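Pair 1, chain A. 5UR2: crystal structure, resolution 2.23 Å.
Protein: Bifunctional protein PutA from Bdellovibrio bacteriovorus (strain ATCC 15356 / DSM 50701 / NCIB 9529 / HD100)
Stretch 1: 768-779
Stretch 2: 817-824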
# COMPACT_ATOMS: atom_id res chain seq x y z
N VAL A 768 -17.62 22.66 -19.17
CA VAL A 768 -16.82 23.86 -18.95
C VAL A 768 -17.60 24.90 -18.13
O VAL A 768 -17.04 25.54 -17.22
CB VAL A 768 -16.34 24.41 -20.30
CG1 VAL A 768 -15.81 25.81 -20.14
CG2 VAL A 768 -15.25 23.51 -20.86
N ILE A 769 -18.89 25.09 -18.42
CA ILE A 769 -19.69 26.05 -17.65
C ILE A 769 -19.66 25.70 -16.17
O ILE A 769 -19.35 26.54 -15.32
CB ILE A 769 -21.14 26.11 -18.18
CG1 ILE A 769 -21.19 26.81 -19.53
CG2 ILE A 769 -22.04 26.90 -17.24
CD1 ILE A 769 -20.90 28.29 -19.41
N TYR A 770 -19.95 24.44 -15.83
CA TYR A 770 -19.97 24.09 -14.42
C TYR A 770 -18.58 24.13 -13.81
O TYR A 770 -18.41 24.60 -12.68
CB TYR A 770 -20.62 22.72 -14.18
CG TYR A 770 -20.56 22.37 -12.71
CD1 TYR A 770 -21.26 23.12 -11.79
CD2 TYR A 770 -19.73 21.33 -12.24
CE1 TYR A 770 -21.18 22.85 -10.43
CE2 TYR A 770 -19.66 21.04 -10.88
CZ TYR A 770 -20.39 21.82 -9.98
OH TYR A 770 -20.34 21.59 -8.62
N SER A 771 -17.56 23.69 -14.56
CA SER A 771 -16.19 23.74 -14.04
C SER A 771 -15.71 25.17 -13.81
O SER A 771 -14.91 25.43 -12.90
CB SER A 771 -15.23 23.01 -14.99
OG SER A 771 -15.52 21.61 -15.09
N ALA A 772 -16.17 26.12 -14.64
CA ALA A 772 -15.73 27.50 -14.56
C ALA A 772 -16.56 28.34 -13.60
O ALA A 772 -16.01 29.20 -12.90
CB ALA A 772 -15.78 28.15 -15.95
N PHE A 773 -17.88 28.12 -13.54
CA PHE A 773 -18.75 29.01 -12.77
C PHE A 773 -19.39 28.36 -11.55
O PHE A 773 -19.98 29.07 -10.73
CB PHE A 773 -19.83 29.61 -13.70
CG PHE A 773 -19.27 30.45 -14.84
CD1 PHE A 773 -18.33 31.45 -14.59
CD2 PHE A 773 -19.66 30.22 -16.16
CE1 PHE A 773 -17.81 32.22 -15.63
CE2 PHE A 773 -19.13 30.99 -17.21
CZ PHE A 773 -18.21 32.00 -16.94
N GLY A 774 -19.27 27.04 -11.38
CA GLY A 774 -19.66 26.41 -10.13
C GLY A 774 -18.98 27.04 -8.93
O GLY A 774 -17.76 27.24 -8.95
N PHE A 775 -19.77 27.37 -7.89
CA PHE A 775 -19.38 28.17 -6.73
C PHE A 775 -18.60 29.41 -7.17
O PHE A 775 -17.64 29.83 -6.52
CB PHE A 775 -18.61 27.35 -5.69
CG PHE A 775 -18.51 28.03 -4.34
CD1 PHE A 775 -19.56 28.83 -3.87
CD2 PHE A 775 -17.38 27.88 -3.54
CE1 PHE A 775 -19.47 29.48 -2.63
CE2 PHE A 775 -17.28 28.52 -2.30
CZ PHE A 775 -18.33 29.33 -1.84
N SER A 776 -19.04 29.99 -8.29
CA SER A 776 -18.48 31.24 -8.81
C SER A 776 -16.97 31.12 -9.01
O SER A 776 -16.22 32.06 -8.77
CB SER A 776 -18.83 32.41 -7.90
OG SER A 776 -20.24 32.50 -7.72
N GLY A 777 -16.52 29.93 -9.41
CA GLY A 777 -15.13 29.71 -9.71
C GLY A 777 -14.22 29.68 -8.50
O GLY A 777 -13.00 29.64 -8.67
N GLN A 778 -14.78 29.66 -7.29
CA GLN A 778 -13.97 29.70 -6.06
C GLN A 778 -13.56 28.29 -5.63
O GLN A 778 -13.86 27.83 -4.52
CB GLN A 778 -14.74 30.42 -4.95
CG GLN A 778 -15.22 31.86 -5.30
CD GLN A 778 -15.97 32.53 -4.14
OE1 GLN A 778 -15.45 33.45 -3.51
NE2 GLN A 778 -17.18 32.04 -3.85
N LYS A 779 -12.85 27.60 -6.52
CA LYS A 779 -12.33 26.27 -6.26
C LYS A 779 -10.91 26.19 -6.76
O LYS A 779 -10.56 26.83 -7.76
CB LYS A 779 -13.16 25.16 -6.92
CG LYS A 779 -14.65 25.22 -6.61
CD LYS A 779 -15.43 24.02 -7.18
CE LYS A 779 -16.95 24.20 -6.89
NZ LYS A 779 -17.79 23.07 -7.36
N ALA A 817 -30.47 29.80 -7.68
CA ALA A 817 -29.13 30.31 -7.94
C ALA A 817 -28.30 29.25 -8.67
O ALA A 817 -28.16 28.13 -8.19
CB ALA A 817 -28.45 30.70 -6.63
N TYR A 818 -27.76 29.60 -9.84
CA TYR A 818 -26.66 28.80 -10.37
C TYR A 818 -25.36 29.20 -9.70
O TYR A 818 -24.64 28.35 -9.18
CB TYR A 818 -26.55 28.93 -11.89
CG TYR A 818 -25.60 27.92 -12.51
CD1 TYR A 818 -24.22 28.13 -12.51
CD2 TYR A 818 -26.09 26.76 -13.09
CE1 TYR A 818 -23.35 27.19 -13.08
CE2 TYR A 818 -25.24 25.83 -13.66
CZ TYR A 818 -23.89 26.03 -13.65
OH TYR A 818 -23.07 25.08 -14.23
N MET A 819 -25.04 30.48 -9.68
CA MET A 819 -23.97 30.98 -8.84
C MET A 819 -24.50 32.03 -7.87
O MET A 819 -25.50 32.72 -8.16
CB MET A 819 -22.79 31.53 -9.67
CG MET A 819 -23.16 32.36 -10.86
SD MET A 819 -21.69 32.80 -11.84
CE MET A 819 -20.96 34.08 -10.82
N GLY A 820 -23.86 32.11 -6.71
CA GLY A 820 -24.11 33.16 -5.75
C GLY A 820 -22.95 34.13 -5.69
O GLY A 820 -22.23 34.30 -6.67
N PRO A 821 -22.71 34.74 -4.53
CA PRO A 821 -21.65 35.74 -4.41
C PRO A 821 -20.29 35.11 -4.15
O PRO A 821 -20.18 33.93 -3.83
CB PRO A 821 -22.11 36.57 -3.20
CG PRO A 821 -22.74 35.50 -2.29
CD PRO A 821 -23.41 34.50 -3.25
N VAL A 822 -19.23 35.92 -4.28
CA VAL A 822 -17.91 35.48 -3.82
C VAL A 822 -17.80 35.77 -2.33
O VAL A 822 -18.70 36.36 -1.73
CB VAL A 822 -16.75 36.13 -4.61
CG1 VAL A 822 -16.73 35.64 -6.06
CG2 VAL A 822 -16.81 37.67 -4.52
N VAL A 823 -16.68 35.37 -1.71
CA VAL A 823 -16.69 35.10 -0.27
C VAL A 823 -16.77 36.39 0.56
O VAL A 823 -17.52 36.45 1.54
CB VAL A 823 -15.47 34.25 0.12
CG1 VAL A 823 -14.17 35.01 -0.09
CG2 VAL A 823 -15.58 33.83 1.56
N ASP A 824 -16.03 37.44 0.20
CA ASP A 824 -15.98 38.65 1.03
C ASP A 824 -15.61 39.86 0.17
O ASP A 824 -15.33 39.74 -1.03
CB ASP A 824 -15.02 38.48 2.23
CG ASP A 824 -13.56 38.21 1.83
OD1 ASP A 824 -13.18 38.40 0.65
OD2 ASP A 824 -12.78 37.79 2.72
O HOH W 1 -18.86 32.89 -1.80

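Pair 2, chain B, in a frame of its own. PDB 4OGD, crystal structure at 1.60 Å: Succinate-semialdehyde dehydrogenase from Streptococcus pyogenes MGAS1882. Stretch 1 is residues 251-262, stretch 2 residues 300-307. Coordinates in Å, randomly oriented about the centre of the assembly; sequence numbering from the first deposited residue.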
# COMPACT_ATOMS: atom_id res chain seq x y z
N LEU B 251 -6.43 -29.11 18.21
CA LEU B 251 -4.98 -29.21 18.00
C LEU B 251 -4.55 -29.83 16.67
O LEU B 251 -3.63 -29.32 16.03
CB LEU B 251 -4.29 -29.93 19.17
CG LEU B 251 -4.14 -29.18 20.49
CD1 LEU B 251 -3.45 -30.07 21.51
CD2 LEU B 251 -3.36 -27.87 20.35
N TYR B 252 -5.21 -30.91 16.25
CA TYR B 252 -4.83 -31.58 15.01
C TYR B 252 -4.96 -30.61 13.83
O TYR B 252 -4.02 -30.42 13.07
CB TYR B 252 -5.68 -32.83 14.76
CG TYR B 252 -5.08 -33.74 13.71
CD1 TYR B 252 -4.30 -34.83 14.07
CD2 TYR B 252 -5.28 -33.48 12.35
CE1 TYR B 252 -3.74 -35.66 13.11
CE2 TYR B 252 -4.72 -34.30 11.39
CZ TYR B 252 -3.95 -35.38 11.77
OH TYR B 252 -3.40 -36.20 10.81
N PHE B 253 -6.13 -29.99 13.71
CA PHE B 253 -6.33 -28.99 12.68
C PHE B 253 -5.30 -27.87 12.77
O PHE B 253 -4.72 -27.46 11.76
CB PHE B 253 -7.73 -28.37 12.78
CG PHE B 253 -7.88 -27.10 11.99
CD1 PHE B 253 -8.11 -27.14 10.63
CD2 PHE B 253 -7.76 -25.86 12.62
CE1 PHE B 253 -8.23 -25.96 9.90
CE2 PHE B 253 -7.87 -24.69 11.89
CZ PHE B 253 -8.11 -24.74 10.54
N SER B 254 -5.06 -27.39 13.98
CA SER B 254 -4.25 -26.18 14.15
C SER B 254 -2.84 -26.29 13.60
O SER B 254 -2.30 -25.29 13.12
CB SER B 254 -4.22 -25.73 15.61
OG SER B 254 -5.52 -25.30 15.99
N ARG B 255 -2.23 -27.47 13.67
CA ARG B 255 -0.87 -27.63 13.17
C ARG B 255 -0.73 -28.56 11.96
O ARG B 255 0.21 -28.42 11.17
CB ARG B 255 0.10 -28.07 14.28
CG ARG B 255 1.58 -27.99 13.88
CD ARG B 255 1.94 -26.63 13.28
NE ARG B 255 3.37 -26.50 13.02
CZ ARG B 255 3.89 -26.11 11.87
NH1 ARG B 255 3.11 -25.78 10.85
NH2 ARG B 255 5.21 -26.03 11.73
N LEU B 256 -1.67 -29.50 11.80
CA LEU B 256 -1.53 -30.53 10.78
C LEU B 256 -2.43 -30.40 9.56
O LEU B 256 -2.27 -31.14 8.59
CB LEU B 256 -1.67 -31.93 11.41
CG LEU B 256 -0.65 -32.24 12.51
CD1 LEU B 256 -0.89 -33.63 13.04
CD2 LEU B 256 0.76 -32.14 11.96
N TYR B 257 -3.37 -29.47 9.59
CA TYR B 257 -4.16 -29.17 8.40
C TYR B 257 -3.22 -28.76 7.27
O TYR B 257 -2.27 -27.98 7.50
CB TYR B 257 -5.16 -28.06 8.71
CG TYR B 257 -5.93 -27.54 7.52
CD1 TYR B 257 -5.45 -26.46 6.79
CD2 TYR B 257 -7.14 -28.11 7.15
CE1 TYR B 257 -6.13 -25.97 5.72
CE2 TYR B 257 -7.85 -27.61 6.06
CZ TYR B 257 -7.33 -26.54 5.35
OH TYR B 257 -7.99 -26.02 4.26
N ASN B 258 -3.46 -29.29 6.08
CA ASN B 258 -2.60 -29.05 4.91
C ASN B 258 -1.15 -29.43 5.19
O ASN B 258 -0.22 -28.81 4.67
CB ASN B 258 -2.73 -27.59 4.41
CG ASN B 258 -2.42 -27.44 2.92
OD1 ASN B 258 -2.51 -28.40 2.14
ND2 ASN B 258 -2.08 -26.22 2.51
N ALA B 259 -0.98 -30.45 6.03
CA ALA B 259 0.32 -30.94 6.48
C ALA B 259 1.20 -29.83 7.06
O ALA B 259 2.43 -29.90 6.98
CB ALA B 259 1.06 -31.70 5.35
N GLY B 260 0.57 -28.82 7.63
CA GLY B 260 1.29 -27.73 8.27
C GLY B 260 1.78 -26.66 7.31
O GLY B 260 2.43 -25.70 7.73
N GLN B 261 1.45 -26.81 6.03
CA GLN B 261 1.92 -25.91 4.99
C GLN B 261 0.98 -24.71 4.86
O GLN B 261 0.40 -24.46 3.80
CB GLN B 261 2.01 -26.66 3.67
CG GLN B 261 2.86 -27.93 3.75
CD GLN B 261 2.80 -28.74 2.47
OE1 GLN B 261 3.78 -28.82 1.72
NE2 GLN B 261 1.64 -29.34 2.20
N VAL B 262 0.81 -23.98 5.96
CA VAL B 262 -0.19 -22.92 6.02
C VAL B 262 0.48 -21.73 6.67
O VAL B 262 1.12 -21.87 7.72
CB VAL B 262 -1.41 -23.36 6.86
CG1 VAL B 262 -2.48 -22.27 6.91
CG2 VAL B 262 -2.02 -24.63 6.29
N THR B 300 -7.41 -40.97 4.85
CA THR B 300 -6.11 -40.32 5.02
C THR B 300 -6.26 -38.97 5.72
O THR B 300 -7.07 -38.14 5.32
CB THR B 300 -5.42 -40.13 3.68
OG1 THR B 300 -5.25 -41.42 3.05
CG2 THR B 300 -4.05 -39.48 3.86
N THR B 301 -5.46 -38.76 6.76
CA THR B 301 -5.56 -37.53 7.55
C THR B 301 -4.24 -36.78 7.59
O THR B 301 -4.10 -35.78 8.31
CB THR B 301 -6.10 -37.79 8.97
OG1 THR B 301 -5.24 -38.71 9.66
CG2 THR B 301 -7.51 -38.38 8.90
N LEU B 302 -3.26 -37.24 6.81
CA LEU B 302 -2.03 -36.48 6.62
C LEU B 302 -1.52 -36.65 5.19
O LEU B 302 -1.21 -37.77 4.76
CB LEU B 302 -0.94 -36.88 7.63
CG LEU B 302 0.31 -36.00 7.54
CD1 LEU B 302 0.02 -34.58 8.01
CD2 LEU B 302 1.45 -36.60 8.33
N ALA B 303 -1.44 -35.54 4.46
CA ALA B 303 -1.01 -35.53 3.07
C ALA B 303 0.52 -35.52 2.96
O ALA B 303 1.21 -35.16 3.91
CB ALA B 303 -1.60 -34.30 2.35
N PRO B 304 1.05 -35.94 1.80
CA PRO B 304 2.48 -35.72 1.55
C PRO B 304 2.70 -34.23 1.35
O PRO B 304 1.75 -33.53 0.99
CB PRO B 304 2.72 -36.46 0.24
CG PRO B 304 1.39 -36.40 -0.47
CD PRO B 304 0.36 -36.50 0.62
N LEU B 305 3.92 -33.75 1.56
CA LEU B 305 4.23 -32.35 1.26
C LEU B 305 4.22 -32.12 -0.25
O LEU B 305 4.20 -33.07 -1.03
CB LEU B 305 5.56 -31.93 1.88
CG LEU B 305 5.71 -32.09 3.39
CD1 LEU B 305 6.93 -31.33 3.90
CD2 LEU B 305 4.46 -31.64 4.13
N SER B 306 4.25 -30.86 -0.66
CA SER B 306 3.97 -30.49 -2.05
C SER B 306 5.07 -30.77 -3.07
O SER B 306 4.81 -30.77 -4.28
CB SER B 306 3.57 -29.02 -2.13
OG SER B 306 4.67 -28.20 -1.77
N SER B 307 6.30 -30.99 -2.61
CA SER B 307 7.41 -31.29 -3.52
C SER B 307 8.54 -32.00 -2.79
O SER B 307 8.57 -32.03 -1.57
CB SER B 307 7.94 -30.01 -4.18
OG SER B 307 8.65 -29.21 -3.24
O HOH W 2 -4.19 -33.10 7.85
O HOH W 3 -2.67 -33.10 5.41
O HOH W 4 0.65 -31.14 0.10

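The sharpest difference lies at the helical end of the contact, in how the position of A:Tyr818 and B:Thr301 meets the helix. In pair 1 the ring of A:Tyr818 (chi1 t) reaches back to the helix, with OH 3.3 Å from A:Tyr770 CA and 3.7 Å from A:Ile769 CG2, while its CE1 lies 4.3 Å from A:Phe773 CB. These are packing contacts, and A:Tyr818 loses 90 Å² to the other stretch. In pair 2 the matched position is the small B:Thr301, and the contact there is made by B:Tyr252, matched to A:Ile769. Its CA-to-CB bond points toward the second stretch, and B:Tyr252 OH donates a hydrogen bond to B:Thr301 O at 2.6 Å. One pair thus packs a ring against the end of the helix; the other sends a hydroxyl to a backbone carbonyl.

The backbones nevertheless agree: 14 central residues superpose with an RMSD of 0.6 Å. In each pair a helix ends and the chain turns through three successive residues of positive phi, A:Phe775 to A:Gly777 and B:Asn258 to B:Gly260, and packs against a second stretch with no regular helix or strand. The matched glycines A:Gly777 and B:Gly260 have phi of 72° and 82°, values that favour glycine.

The best-conserved side chain is the glutamine, A:Gln778 and B:Gln261, whose side-chain centres fall 0.3 Å apart. A:Gln778 OE1 accepts a weak hydrogen bond from A:Val823 N (2.9 Å, 123°); B:Gln261 OE1 accepts one from B:Ser306 N (3.2 Å, 147°). On the nitrogen side, a water links NE2 to the proline carbonyl in both: water 1 lies 2.8 Å from A:Gln778 NE2 and 2.6 Å from A:Pro821 O, and water 4 lies 2.9 Å from B:Gln261 NE2 and 2.8 Å from B:Pro304 O. Within the turn, A:Gln778 NE2 donates a weak hydrogen bond to A:Phe775 O (3.5 Å), and B:Gln261 NE2 donates one to B:Asn258 O (3.1 Å).

At the turn, A:Ser776 OG donates to A:Gly820 O at 2.9 Å. B:Ala259, its match, has no hydroxyl; its side chain makes contact by packing alone, with CB 3.6 Å from B:Leu305 CD2 and 4.1 Å from B:Leu302 CD1. Here water joins the backbones: water 3 accepts from B:Ala303 N (2.9 Å) and weakly from B:Ala259 N (3.2 Å), while water 2 donates to B:Leu256 O (2.8 Å) and B:Thr301 O (2.7 Å). The buried surface, both sides summed, is 471 Å² in pair 1 and 376 Å² in pair 2.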